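Side-chain contact in methylenetetrahydrofolate--tRNA-(uracil-5-)-methyltransferase TrmFO (Thermus thermophilus, PDB 3G5S), which forms 5-methyluridine at position 54 of tRNA, probably in all tRNAs, with carbon from methylenetetrahydrofolate, reducing power from NAD(P)H and FAD as cofactor: residues Arg198-Gln201 and Ala202-Ala206. Numbering follows the deposited sequence.
Sequences RFHQ and ALLEA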
loop_
_atom_site.group_PDB
_atom_site.type_symbol
_atom_site.label_atom_id
_atom_site.label_comp_id
_atom_site.label_asym_id
_atom_site.label_seq_id
_atom_site.Cartn_x
_atom_site.Cartn_y
_atom_site.Cartn_z
ATOM N N ARG A 198 29.617 11.459 -7.145
ATOM C CA ARG A 198 29.407 11.160 -5.721
ATOM C C ARG A 198 28.213 10.223 -5.539
ATOM O O ARG A 198 28.283 9.244 -4.798
ATOM C CB ARG A 198 29.197 12.452 -4.905
ATOM C CG ARG A 198 28.920 12.239 -3.396
ATOM C CD ARG A 198 28.370 13.501 -2.701
ATOM N NE ARG A 198 28.099 13.286 -1.274
ATOM C CZ ARG A 198 27.192 13.959 -0.569
ATOM N NH1 ARG A 198 26.451 14.893 -1.152
ATOM N NH2 ARG A 198 27.009 13.689 0.716
ATOM N N PHE A 199 27.120 10.536 -6.227
ATOM C CA PHE A 199 25.884 9.775 -6.128
ATOM C C PHE A 199 26.075 8.349 -6.655
ATOM O O PHE A 199 25.694 7.368 -6.009
ATOM C CB PHE A 199 24.791 10.506 -6.907
ATOM C CG PHE A 199 23.428 9.900 -6.767
ATOM C CD1 PHE A 199 22.713 10.018 -5.589
ATOM C CD2 PHE A 199 22.847 9.239 -7.828
ATOM C CE1 PHE A 199 21.451 9.472 -5.469
ATOM C CE2 PHE A 199 21.585 8.691 -7.712
ATOM C CZ PHE A 199 20.885 8.812 -6.529
ATOM N N HIS A 200 26.685 8.239 -7.830
ATOM C CA HIS A 200 26.944 6.940 -8.430
ATOM C C HIS A 200 27.828 6.081 -7.527
ATOM O O HIS A 200 27.555 4.901 -7.328
ATOM C CB HIS A 200 27.581 7.101 -9.811
ATOM C CG HIS A 200 27.992 5.808 -10.436
ATOM N ND1 HIS A 200 29.306 5.399 -10.512
ATOM C CD2 HIS A 200 27.257 4.820 -11.001
ATOM C CE1 HIS A 200 29.362 4.218 -11.102
ATOM N NE2 HIS A 200 28.133 3.844 -11.407
ATOM N N GLN A 201 28.884 6.672 -6.974
ATOM C CA GLN A 201 29.752 5.944 -6.056
ATOM C C GLN A 201 28.992 5.465 -4.820
ATOM O O GLN A 201 29.180 4.340 -4.358
ATOM C CB GLN A 201 30.940 6.816 -5.635
ATOM C CG GLN A 201 32.018 6.951 -6.691
ATOM C CD GLN A 201 32.632 5.613 -7.058
ATOM O OE1 GLN A 201 32.960 4.807 -6.188
ATOM N NE2 GLN A 201 32.782 5.368 -8.353
ATOM N N ALA A 202 28.130 6.318 -4.281
ATOM C CA ALA A 202 27.350 5.944 -3.108
ATOM C C ALA A 202 26.411 4.774 -3.409
ATOM O O ALA A 202 26.188 3.913 -2.559
ATOM C CB ALA A 202 26.571 7.136 -2.592
ATOM N N LEU A 203 25.861 4.741 -4.620
ATOM C CA LEU A 203 24.983 3.645 -5.024
ATOM C C LEU A 203 25.723 2.314 -5.064
ATOM O O LEU A 203 25.156 1.271 -4.738
ATOM C CB LEU A 203 24.368 3.924 -6.395
ATOM C CG LEU A 203 23.139 4.828 -6.421
ATOM C CD1 LEU A 203 22.781 5.167 -7.859
ATOM C CD2 LEU A 203 21.960 4.165 -5.711
ATOM N N LEU A 204 26.983 2.346 -5.479
ATOM C CA LEU A 204 27.761 1.117 -5.606
ATOM C C LEU A 204 27.857 0.374 -4.276
ATOM O O LEU A 204 27.815 -0.855 -4.239
ATOM C CB LEU A 204 29.164 1.410 -6.148
ATOM C CG LEU A 204 29.255 1.945 -7.578
ATOM C CD1 LEU A 204 30.708 2.212 -7.954
ATOM C CD2 LEU A 204 28.616 0.979 -8.559
ATOM N N GLU A 205 27.960 1.127 -3.186
ATOM C CA GLU A 205 28.256 0.542 -1.882
ATOM C C GLU A 205 27.056 0.421 -0.945
ATOM O O GLU A 205 27.136 -0.241 0.091
ATOM C CB GLU A 205 29.356 1.349 -1.192
ATOM C CG GLU A 205 30.680 1.362 -1.936
ATOM C CD GLU A 205 31.714 2.244 -1.263
ATOM O OE1 GLU A 205 31.328 3.074 -0.412
ATOM O OE2 GLU A 205 32.913 2.109 -1.586
ATOM N N ALA A 206 25.950 1.062 -1.302
ATOM C CA ALA A 206 24.782 1.108 -0.427
ATOM C C ALA A 206 24.244 -0.281 -0.082
ATOM O O ALA A 206 24.224 -1.176 -0.927
ATOM C CB ALA A 206 23.697 1.954 -1.055
#
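One face of the His-200 imidazole is covered by Leu-204, one helical turn further on, whose CG lies 4.2 Å above the ring plane and offset toward its rim. At that rim, His-200 CE1 is 4.0 Å from Leu-204 CD1, and Leu-204 CD2 lies near His-200 NE2. Histidine suits this place because a flat, partly apolar ring accepts a leucine and still offers NE2, which is hydrogen-bonded to the carbonyl oxygen of Ala-230 in helix 226-231. The Phe-199 ring meets Leu-203 obliquely, Phe-199 CE2 lying 3.7 Å from Leu-203 CD1. Both aromatic side chains leave the backbone with CG trans to N (chi1 -174° in Phe-199, 175° in His-200), which carries them beside their own carbonyl carbons and on toward the following turn. Leu-204 has a second neighbour in Gln-201: that chain bends at chi2 (-61°), bringing Gln-201 NE2 to 3.8 Å from Leu-204 CD1. With an alanine at Leu-204 this face of His-200 is likely to lose its cover, and the Gln-201 amide to be freer to turn. Beneath runs the i to i+4 bonding of an alpha-helix, as from Ala-202 N to Arg-198 O (3.0 Å). Leu-204 N is shared between His-200 O, at 3.2 Å, and a weak bond to Gln-201 O, and Ala-206 is the first residue to leave helical geometry. This is intrahelical packing near the C-terminal end of helix 193-205, away from the flavin and glutathione sites. Phe-199, Ala-202 and Leu-203 touch Leu-289 of helix 283-290; the small Ala-202 probably leaves room for it. Apolar contacts thus reach both neighbouring helices, Leu-203 and Leu-204 also meeting Ala-230, while bonds from His-200 NE2 to Ala-230 O and from Arg-231 to Leu-204 O add direction against helix 226-231.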